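Local structure of putative TetR-family transcriptional regulator (3CCY) at residues L73-R78 against E133-Y137; I15-I20 against R50-F55; Y102-R106 against T170-A176. The protein probably binds cis-regulatory DNA through an N-terminal helix-turn-helix domain and regulates transcription, most likely as a repressor. All coordinates share one frame; numbering follows the deposited sequence. Where two conformers were deposited one is given.

Contact 1 of 3, residues L73-R78 against E133-Y137; sequences LLERCR and ELIAY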
loop_
_atom_site.group_PDB
_atom_site.type_symbol
_atom_site.label_atom_id
_atom_site.label_comp_id
_atom_site.label_asym_id
_atom_site.label_seq_id
_atom_site.Cartn_x
_atom_site.Cartn_y
_atom_site.Cartn_z
ATOM N N LEU A 73 -12.402 -13.522 5.645
ATOM C CA LEU A 73 -12.549 -12.794 4.415
ATOM C C LEU A 73 -12.922 -13.763 3.267
ATOM O O LEU A 73 -13.816 -13.478 2.460
ATOM C CB LEU A 73 -11.240 -12.063 4.126
ATOM C CG LEU A 73 -11.182 -10.846 3.223
ATOM C CD1 LEU A 73 -12.444 -9.980 3.251
ATOM C CD2 LEU A 73 -9.925 -10.018 3.592
ATOM N N LEU A 74 -12.227 -14.903 3.205
ATOM C CA LEU A 74 -12.500 -15.925 2.199
ATOM C C LEU A 74 -13.920 -16.478 2.286
ATOM O O LEU A 74 -14.578 -16.615 1.271
ATOM C CB LEU A 74 -11.469 -17.076 2.270
ATOM C CG LEU A 74 -10.076 -16.747 1.679
ATOM C CD1 LEU A 74 -9.084 -17.855 2.034
ATOM C CD2 LEU A 74 -10.092 -16.549 0.145
ATOM N N GLU A 75 -14.396 -16.777 3.491
ATOM C CA GLU A 75 -15.733 -17.334 3.636
ATOM C C GLU A 75 -16.761 -16.298 3.224
ATOM O O GLU A 75 -17.673 -16.619 2.476
ATOM C CB GLU A 75 -16.025 -17.824 5.052
ATOM C CG GLU A 75 -16.904 -19.107 5.147
ATOM C CD GLU A 75 -17.513 -19.665 3.802
ATOM O OE1 GLU A 75 -18.620 -19.200 3.392
ATOM O OE2 GLU A 75 -16.906 -20.614 3.197
ATOM N N ARG A 76 -16.584 -15.050 3.654
ATOM C CA ARG A 76 -17.570 -14.034 3.333
ATOM C C ARG A 76 -17.627 -13.713 1.851
ATOM O O ARG A 76 -18.715 -13.488 1.324
ATOM C CB ARG A 76 -17.442 -12.838 4.265
ATOM C CG ARG A 76 -17.774 -13.300 5.705
ATOM C CD ARG A 76 -17.566 -12.263 6.754
ATOM N NE ARG A 76 -18.524 -11.175 6.611
ATOM C CZ ARG A 76 -18.367 -9.977 7.154
ATOM N NH1 ARG A 76 -17.302 -9.730 7.901
ATOM N NH2 ARG A 76 -19.264 -9.029 6.923
ATOM N N CYS A 77 -16.468 -13.740 1.188
ATOM C CA CYS A 77 -16.369 -13.620 -0.273
ATOM C C CYS A 77 -17.167 -14.703 -0.985
ATOM O O CYS A 77 -17.823 -14.452 -1.998
ATOM C CB CYS A 77 -14.917 -13.765 -0.732
ATOM S SG CYS A 77 -13.954 -12.292 -0.708
ATOM N N ARG A 78 -17.032 -15.925 -0.508
ATOM C CA ARG A 78 -17.756 -17.037 -1.092
ATOM C C ARG A 78 -19.262 -16.827 -0.993
ATOM O O ARG A 78 -19.973 -17.055 -1.978
ATOM C CB ARG A 78 -17.363 -18.370 -0.434
ATOM C CG ARG A 78 -15.993 -18.837 -0.860
ATOM C CD ARG A 78 -15.598 -20.183 -0.183
ATOM N NE ARG A 78 -14.129 -20.200 -0.109
ATOM C CZ ARG A 78 -13.436 -20.258 1.030
ATOM N NH1 ARG A 78 -12.103 -20.272 0.978
ATOM N NH2 ARG A 78 -14.069 -20.345 2.214
ATOM N N GLU A 133 -5.888 -16.977 -3.171
ATOM C CA GLU A 133 -7.297 -17.347 -3.330
ATOM C C GLU A 133 -8.215 -16.133 -3.432
ATOM O O GLU A 133 -9.100 -16.086 -4.270
ATOM C CB GLU A 133 -7.763 -18.227 -2.155
ATOM C CG GLU A 133 -7.071 -19.557 -2.096
ATOM C CD GLU A 133 -7.628 -20.461 -0.996
ATOM O OE1 GLU A 133 -8.853 -20.676 -0.960
ATOM O OE2 GLU A 133 -6.846 -20.943 -0.162
ATOM N N LEU A 134 -7.999 -15.174 -2.534
ATOM C CA LEU A 134 -8.760 -13.968 -2.431
ATOM C C LEU A 134 -8.598 -13.102 -3.667
ATOM O O LEU A 134 -9.585 -12.644 -4.233
ATOM C CB LEU A 134 -8.266 -13.187 -1.235
ATOM C CG LEU A 134 -9.042 -11.927 -0.884
ATOM C CD1 LEU A 134 -10.385 -12.294 -0.281
ATOM C CD2 LEU A 134 -8.169 -11.108 0.099
ATOM N N ILE A 135 -7.349 -12.889 -4.063
ATOM C CA ILE A 135 -7.034 -12.235 -5.315
ATOM C C ILE A 135 -7.743 -12.921 -6.512
ATOM O O ILE A 135 -8.308 -12.240 -7.384
ATOM C CB ILE A 135 -5.507 -12.199 -5.497
ATOM C CG1 ILE A 135 -4.895 -11.320 -4.401
ATOM C CG2 ILE A 135 -5.096 -11.722 -6.929
ATOM C CD1 ILE A 135 -3.424 -11.237 -4.412
ATOM N N ALA A 136 -7.706 -14.257 -6.534
ATOM C CA ALA A 136 -8.313 -15.050 -7.613
ATOM C C ALA A 136 -9.818 -14.753 -7.705
ATOM O O ALA A 136 -10.360 -14.574 -8.803
ATOM C CB ALA A 136 -8.064 -16.552 -7.417
ATOM N N TYR A 137 -10.480 -14.658 -6.566
ATOM C CA TYR A 137 -11.902 -14.340 -6.565
ATOM C C TYR A 137 -12.162 -13.010 -7.294
ATOM O O TYR A 137 -13.107 -12.893 -8.063
ATOM C CB TYR A 137 -12.467 -14.262 -5.141
ATOM C CG TYR A 137 -12.674 -15.598 -4.459
ATOM C CD1 TYR A 137 -13.044 -16.713 -5.185
ATOM C CD2 TYR A 137 -12.548 -15.731 -3.060
ATOM C CE1 TYR A 137 -13.260 -17.943 -4.576
ATOM C CE2 TYR A 137 -12.776 -16.989 -2.418
ATOM C CZ TYR A 137 -13.123 -18.076 -3.201
ATOM O OH TYR A 137 -13.328 -19.331 -2.657
#
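L74 lays its CD2 methyl against E133 and L134 of the facing helix, 3.7 Å from E133 CB, and the same methyl also comes up to Y137 CE2, oblique to the ring. This is helix-helix packing in the all-helical C-terminal body of a TetR-family regulator: helix 58-81, which runs out of the DNA-binding domain, lies beside helix 122-145. The short segments run nearly parallel, with axes 10.3 Å apart and inclined at 23°, close enough for leucine and cysteine side chains to fill the gap. L134 holds CG anti to its own nitrogen (chi1 -175°), which carries CD1 across to L73 CG at 3.9 Å and, in one of two cysteine conformers, to C77 SG. F98 of helix 87-115 touches L73, C77 and L134, so a third helix closes this side of the seam. Toward the other side the contact turns polar. The Y137 ring passes C77 CB and L74 CD2 on its way to R78, whose guanidinium plane stands steeply to it. That group is held at several points: R78 NH2 makes a salt bridge of 3.0 Å to E75 OE2 on its own helix, NH1 has a long one to E133 OE1, and this network probably restrains its rotation. Close to the guanidinium plane, R78 NE donates to Y137 OH at 2.8 Å, with an N-H...O angle of 148°.

Contact 2 of 3, residues I15-I20 against R50-F55; sequences IRDTII and RLYHYF
This is an apolar contact inside the DNA-binding domain, joining the first turns of helix 15-29 to residues 50-55, the end of the predicted helix-turn-helix motif (36-55). Two aromatic rings from the loop meet a row of isoleucines. I19 serves both: CD1 reaches Y54 CD2 at 3.5 Å, while CG2 lies 3.8 Å from F55 CE1. I15 crosses the outer end of the Y54 ring at about a right angle, with CG2 3.4 Å from CZ. At the tip of the F55 ring, I20 brings CD1 to 3.5 Å from CZ, and V61 of helix 58-81 touches both residues. Bends at chi2 (-72°) and chi3 fold the R16 chain along the aromatic pair: CD packs 3.7 Å from Y54 CB and 3.6 Å from F55 CZ, and F55 CE2 lies over one guanidinium face, toward its rim. L51 backs I19 more loosely and also touches I37 and I40 of helix 37-43. No hydrogen bond crosses between the two segments. Their hold on each other therefore rests on the fit of hydrocarbon and ring, which fixes the end of the motif against the first helix without any directional polar link.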
loop_
_atom_site.group_PDB
_atom_site.type_symbol
_atom_site.label_atom_id
_atom_site.label_comp_id
_atom_site.label_asym_id
_atom_site.label_seq_id
_atom_site.Cartn_x
_atom_site.Cartn_y
_atom_site.Cartn_z
ATOM N N ILE A 15 -10.569 -14.451 27.178
ATOM C CA ILE A 15 -9.265 -13.809 27.383
ATOM C C ILE A 15 -8.324 -13.988 26.177
ATOM O O ILE A 15 -7.487 -13.122 25.907
ATOM C CB ILE A 15 -8.612 -14.330 28.699
ATOM C CG1 ILE A 15 -7.101 -14.057 28.751
ATOM C CG2 ILE A 15 -8.925 -15.808 28.898
ATOM C CD1 ILE A 15 -6.726 -12.632 29.155
ATOM N N ARG A 16 -8.474 -15.116 25.476
ATOM C CA ARG A 16 -7.812 -15.377 24.192
ATOM C C ARG A 16 -7.886 -14.183 23.244
ATOM O O ARG A 16 -6.858 -13.687 22.779
ATOM C CB ARG A 16 -8.452 -16.589 23.502
ATOM C CG ARG A 16 -7.650 -17.879 23.533
ATOM C CD ARG A 16 -6.447 -17.800 22.604
ATOM N NE ARG A 16 -6.322 -18.973 21.743
ATOM C CZ ARG A 16 -6.507 -18.954 20.425
ATOM N NH1 ARG A 16 -6.815 -17.824 19.802
ATOM N NH2 ARG A 16 -6.376 -20.071 19.721
ATOM N N ASP A 17 -9.110 -13.726 22.984
ATOM C CA ASP A 17 -9.376 -12.685 21.994
ATOM C C ASP A 17 -8.957 -11.296 22.457
ATOM O O ASP A 17 -8.759 -10.412 21.631
ATOM C CB ASP A 17 -10.860 -12.664 21.607
ATOM C CG ASP A 17 -11.555 -13.990 21.869
ATOM O OD1 ASP A 17 -11.071 -15.045 21.381
ATOM O OD2 ASP A 17 -12.591 -13.967 22.578
ATOM N N THR A 18 -8.839 -11.100 23.766
ATOM C CA THR A 18 -8.338 -9.835 24.299
ATOM C C THR A 18 -6.862 -9.677 23.932
ATOM O O THR A 18 -6.440 -8.611 23.485
ATOM C CB THR A 18 -8.522 -9.737 25.828
ATOM O OG1 THR A 18 -9.827 -10.209 26.182
ATOM C CG2 THR A 18 -8.352 -8.293 26.307
ATOM N N ILE A 19 -6.092 -10.749 24.118
ATOM C CA ILE A 19 -4.685 -10.794 23.717
ATOM C C ILE A 19 -4.574 -10.477 22.227
ATOM O O ILE A 19 -3.867 -9.549 21.841
ATOM C CB ILE A 19 -4.038 -12.172 24.039
ATOM C CG1 ILE A 19 -4.149 -12.476 25.538
ATOM C CG2 ILE A 19 -2.575 -12.207 23.590
ATOM C CD1 ILE A 19 -4.251 -13.943 25.855
ATOM N N ILE A 20 -5.304 -11.236 21.413
ATOM C CA ILE A 20 -5.366 -11.035 19.969
ATOM C C ILE A 20 -5.772 -9.603 19.614
ATOM O O ILE A 20 -5.134 -8.971 18.774
ATOM C CB ILE A 20 -6.330 -12.060 19.291
ATOM C CG1 ILE A 20 -5.769 -13.484 19.386
ATOM C CG2 ILE A 20 -6.589 -11.693 17.829
ATOM C CD1 ILE A 20 -4.604 -13.760 18.436
ATOM N N ARG A 50 0.840 -15.445 31.939
ATOM C CA ARG A 50 -0.511 -15.827 31.532
ATOM C C ARG A 50 -0.768 -15.799 30.016
ATOM O O ARG A 50 -1.760 -16.356 29.542
ATOM C CB ARG A 50 -1.544 -14.983 32.283
ATOM C CG ARG A 50 -1.483 -15.152 33.801
ATOM C CD ARG A 50 -2.765 -14.696 34.496
ATOM N NE ARG A 50 -3.917 -15.533 34.139
ATOM C CZ ARG A 50 -4.851 -15.196 33.247
ATOM N NH1 ARG A 50 -5.857 -16.027 32.989
ATOM N NH2 ARG A 50 -4.785 -14.030 32.612
ATOM N N LEU A 51 0.124 -15.159 29.259
ATOM C CA LEU A 51 0.033 -15.170 27.791
ATOM C C LEU A 51 0.312 -16.545 27.202
ATOM O O LEU A 51 -0.329 -16.952 26.228
ATOM C CB LEU A 51 0.999 -14.163 27.171
ATOM C CG LEU A 51 0.428 -12.836 26.686
ATOM C CD1 LEU A 51 0.017 -11.965 27.864
ATOM C CD2 LEU A 51 1.472 -12.143 25.840
ATOM N N TYR A 52 1.246 -17.262 27.817
ATOM C CA TYR A 52 1.694 -18.539 27.295
ATOM C C TYR A 52 0.745 -19.657 27.599
ATOM O O TYR A 52 0.912 -20.746 27.110
ATOM C CB TYR A 52 3.089 -18.875 27.772
ATOM C CG TYR A 52 4.128 -17.903 27.319
ATOM C CD1 TYR A 52 4.370 -16.774 28.012
ATOM C CD2 TYR A 52 4.867 -18.129 26.191
ATOM C CE1 TYR A 52 5.308 -15.896 27.597
ATOM C CE2 TYR A 52 5.797 -17.254 25.777
ATOM C CZ TYR A 52 6.013 -16.143 26.483
ATOM O OH TYR A 52 6.945 -15.264 26.070
ATOM N N HIS A 53 -0.260 -19.361 28.399
ATOM C CA HIS A 53 -1.394 -20.249 28.670
ATOM C C HIS A 53 -2.247 -20.413 27.407
ATOM O O HIS A 53 -2.964 -21.405 27.259
ATOM C CB HIS A 53 -2.238 -19.684 29.824
ATOM C CG HIS A 53 -3.220 -20.658 30.406
ATOM N ND1 HIS A 53 -2.935 -21.438 31.511
ATOM C CD2 HIS A 53 -4.496 -20.957 30.056
ATOM C CE1 HIS A 53 -3.985 -22.186 31.804
ATOM N NE2 HIS A 53 -4.946 -21.911 30.937
ATOM N N TYR A 54 -2.141 -19.447 26.494
ATOM C CA TYR A 54 -2.927 -19.446 25.256
ATOM C C TYR A 54 -2.069 -19.484 23.996
ATOM O O TYR A 54 -2.521 -19.978 22.958
ATOM C CB TYR A 54 -3.865 -18.234 25.217
ATOM C CG TYR A 54 -4.621 -18.012 26.506
ATOM C CD1 TYR A 54 -5.798 -18.716 26.783
ATOM C CD2 TYR A 54 -4.155 -17.108 27.457
ATOM C CE1 TYR A 54 -6.491 -18.516 27.974
ATOM C CE2 TYR A 54 -4.839 -16.904 28.654
ATOM C CZ TYR A 54 -6.003 -17.610 28.906
ATOM O OH TYR A 54 -6.674 -17.403 30.094
ATOM N N PHE A 55 -0.846 -18.963 24.085
ATOM C CA PHE A 55 0.047 -18.859 22.921
ATOM C C PHE A 55 1.484 -19.261 23.232
ATOM O O PHE A 55 2.014 -18.934 24.299
ATOM C CB PHE A 55 0.045 -17.433 22.365
ATOM C CG PHE A 55 -1.294 -16.970 21.867
ATOM C CD1 PHE A 55 -2.061 -16.089 22.625
ATOM C CD2 PHE A 55 -1.782 -17.397 20.630
ATOM C CE1 PHE A 55 -3.303 -15.647 22.165
ATOM C CE2 PHE A 55 -3.019 -16.967 20.166
ATOM C CZ PHE A 55 -3.779 -16.090 20.934
#

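Contact 3 of 3, residues Y102-R106 against T170-A176; sequences YATSR and TYTWYKA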
loop_
_atom_site.group_PDB
_atom_site.type_symbol
_atom_site.label_atom_id
_atom_site.label_comp_id
_atom_site.label_asym_id
_atom_site.label_seq_id
_atom_site.Cartn_x
_atom_site.Cartn_y
_atom_site.Cartn_z
ATOM N N TYR A 102 -12.585 -3.436 6.671
ATOM C CA TYR A 102 -11.807 -2.261 7.144
ATOM C C TYR A 102 -12.507 -1.386 8.223
ATOM O O TYR A 102 -11.938 -1.072 9.287
ATOM C CB TYR A 102 -11.435 -1.411 5.937
ATOM C CG TYR A 102 -10.604 -0.201 6.285
ATOM C CD1 TYR A 102 -9.213 -0.315 6.487
ATOM C CD2 TYR A 102 -11.201 1.060 6.395
ATOM C CE1 TYR A 102 -8.439 0.791 6.804
ATOM C CE2 TYR A 102 -10.432 2.173 6.703
ATOM C CZ TYR A 102 -9.054 2.032 6.911
ATOM O OH TYR A 102 -8.317 3.127 7.228
ATOM N N ALA A 103 -13.747 -0.995 7.954
ATOM C CA ALA A 103 -14.565 -0.275 8.909
ATOM C C ALA A 103 -14.705 -1.011 10.258
ATOM O O ALA A 103 -14.765 -0.381 11.325
ATOM C CB ALA A 103 -15.962 -0.012 8.303
ATOM N N THR A 104 -14.768 -2.341 10.219
ATOM C CA THR A 104 -14.978 -3.091 11.453
ATOM C C THR A 104 -13.662 -3.587 12.049
ATOM O O THR A 104 -13.465 -3.473 13.240
ATOM C CB THR A 104 -16.021 -4.225 11.285
ATOM O OG1 THR A 104 -15.596 -5.112 10.267
ATOM C CG2 THR A 104 -17.345 -3.657 10.856
ATOM N N SER A 105 -12.755 -4.063 11.201
ATOM C CA SER A 105 -11.556 -4.794 11.622
ATOM C C SER A 105 -10.260 -4.146 11.148
ATOM O O SER A 105 -9.355 -4.846 10.690
ATOM C CB SER A 105 -11.610 -6.234 11.081
ATOM O OG SER A 105 -12.418 -7.050 11.899
ATOM N N ARG A 106 -10.164 -2.826 11.274
ATOM C CA ARG A 106 -9.023 -2.071 10.743
ATOM C C ARG A 106 -7.652 -2.632 11.181
ATOM O O ARG A 106 -6.774 -2.901 10.337
ATOM C CB ARG A 106 -9.119 -0.586 11.117
ATOM C CG ARG A 106 -8.057 0.236 10.363
ATOM C CD ARG A 106 -8.032 1.734 10.692
ATOM N NE ARG A 106 -6.967 2.352 9.892
ATOM C CZ ARG A 106 -5.691 2.382 10.268
ATOM N NH1 ARG A 106 -5.325 1.880 11.443
ATOM N NH2 ARG A 106 -4.775 2.922 9.480
ATOM N N THR A 170 -5.996 2.132 1.196
ATOM C CA THR A 170 -6.922 2.928 2.022
ATOM C C THR A 170 -6.498 3.073 3.479
ATOM O O THR A 170 -6.732 4.094 4.101
ATOM C CB THR A 170 -8.390 2.411 1.944
ATOM O OG1 THR A 170 -8.444 1.006 2.217
ATOM C CG2 THR A 170 -8.966 2.689 0.498
ATOM N N TYR A 171 -5.855 2.057 4.012
ATOM C CA TYR A 171 -5.416 2.124 5.406
ATOM C C TYR A 171 -4.511 3.331 5.652
ATOM O O TYR A 171 -4.436 3.836 6.777
ATOM C CB TYR A 171 -4.773 0.805 5.856
ATOM C CG TYR A 171 -3.324 0.612 5.475
ATOM C CD1 TYR A 171 -2.296 0.966 6.356
ATOM C CD2 TYR A 171 -2.974 0.042 4.265
ATOM C CE1 TYR A 171 -0.969 0.794 6.008
ATOM C CE2 TYR A 171 -1.628 -0.123 3.909
ATOM C CZ TYR A 171 -0.662 0.237 4.778
ATOM O OH TYR A 171 0.641 0.057 4.399
ATOM N N THR A 172 -3.834 3.810 4.613
ATOM C CA THR A 172 -2.888 4.921 4.815
ATOM C C THR A 172 -3.573 6.291 4.897
ATOM O O THR A 172 -2.939 7.265 5.313
ATOM C CB THR A 172 -1.802 5.015 3.698
ATOM O OG1 THR A 172 -2.417 5.355 2.427
ATOM C CG2 THR A 172 -1.056 3.689 3.567
ATOM N N TRP A 173 -4.821 6.392 4.452
ATOM C CA TRP A 173 -5.434 7.733 4.285
ATOM C C TRP A 173 -6.907 7.806 4.695
ATOM O O TRP A 173 -7.406 8.875 5.107
ATOM C CB TRP A 173 -5.298 8.201 2.824
ATOM C CG TRP A 173 -6.063 7.368 1.763
ATOM C CD1 TRP A 173 -5.575 6.309 1.005
ATOM C CD2 TRP A 173 -7.411 7.577 1.327
ATOM N NE1 TRP A 173 -6.561 5.843 0.148
ATOM C CE2 TRP A 173 -7.686 6.617 0.313
ATOM C CE3 TRP A 173 -8.428 8.495 1.696
ATOM C CZ2 TRP A 173 -8.922 6.534 -0.311
ATOM C CZ3 TRP A 173 -9.661 8.405 1.065
ATOM C CH2 TRP A 173 -9.885 7.434 0.062
ATOM N N TYR A 174 -7.608 6.688 4.551
ATOM C CA TYR A 174 -9.081 6.686 4.679
ATOM C C TYR A 174 -9.564 6.450 6.095
ATOM O O TYR A 174 -9.105 5.529 6.774
ATOM C CB TYR A 174 -9.700 5.655 3.738
ATOM C CG TYR A 174 -11.181 5.485 3.928
ATOM C CD1 TYR A 174 -12.059 6.499 3.572
ATOM C CD2 TYR A 174 -11.702 4.298 4.495
ATOM C CE1 TYR A 174 -13.450 6.368 3.749
ATOM C CE2 TYR A 174 -13.072 4.152 4.713
ATOM C CZ TYR A 174 -13.939 5.192 4.323
ATOM O OH TYR A 174 -15.283 5.056 4.526
ATOM N N LYS A 175 -10.486 7.299 6.552
ATOM C CA LYS A 175 -11.103 7.128 7.876
ATOM C C LYS A 175 -12.580 6.732 7.710
ATOM O O LYS A 175 -13.380 7.494 7.159
ATOM C CB LYS A 175 -10.931 8.391 8.715
ATOM C CG LYS A 175 -9.491 8.672 9.280
ATOM C CD LYS A 175 -8.291 8.248 8.391
ATOM C CE LYS A 175 -6.976 9.032 8.740
ATOM N NZ LYS A 175 -5.699 8.471 8.125
ATOM N N ALA A 176 -12.916 5.520 8.154
ATOM C CA ALA A 176 -14.225 4.952 7.943
ATOM C C ALA A 176 -15.394 5.669 8.672
ATOM O O ALA A 176 -16.585 5.402 8.355
ATOM C CB ALA A 176 -14.220 3.459 8.295
#
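The Y102 ring is the apolar centre here, reaching from helix 87-115 into the bend made by residues 170-176, part of the loop between helices 153-168 and 182-195 in the TetR-type C-terminal domain. With CG anti to the backbone nitrogen (chi1 -178°), the ring extends straight across to the loop. One of its sides meets Y171, Y102 CE1 lying 3.8 Å from Y171 CB; the other meets Y174, where Y102 CE2 comes to 3.3 Å from Y174 CD2. The two tyrosine rings touch rim to rim with planes 36° apart, so neither stacks on the other. P182 and L185 of helix 182-195 also touch Y174, whose hydroxyl is hydrogen-bonded to V180 O, tying this ring to the far end of the loop. Beyond the rings, near the surface, A103 and A176 put their CB methyls 3.9 Å apart, at the closest CA pair of the two segments.

The polar edge begins at the Y102 hydroxyl. It donates to Y174 O, Y102 OH to O 2.6 Å, the carbonyl oxygen lying in the plane of the Y102 ring at its edge. Y102 OH also accepts from R106 NE at 3.1 Å, so this oxygen links the arginine to the loop backbone. The R106 chain is extended from CG to NE, and both of its partners lie at the edge of the guanidinium plane, a pairing that probably limits its rotation. The second bond runs from R106 NH2 to Y171 O, 2.9 Å, with the donor tilted 19° from the carbonyl plane.

Contact 2 comes first along the chain and closes before the others open; contacts 1 and 3 then alternate, in the order 73-78, 102-106, 133-137, 170-176. Contact 2 belongs to the DNA-binding domain, its centre about 28 Å from that of contact 1 and about 26 Å from that of contact 3. Contacts 1 and 3 lie on opposite sides of the chain's centre, their own centres about 19 Å apart and their nearest atoms about 5 Å. Helix 58-81 packs on contact 2 and goes on to supply contact 1, while helix 87-115 borders contact 1 and supplies contact 3. Consecutive helices thus connect the DNA-binding domain with the C-terminal body.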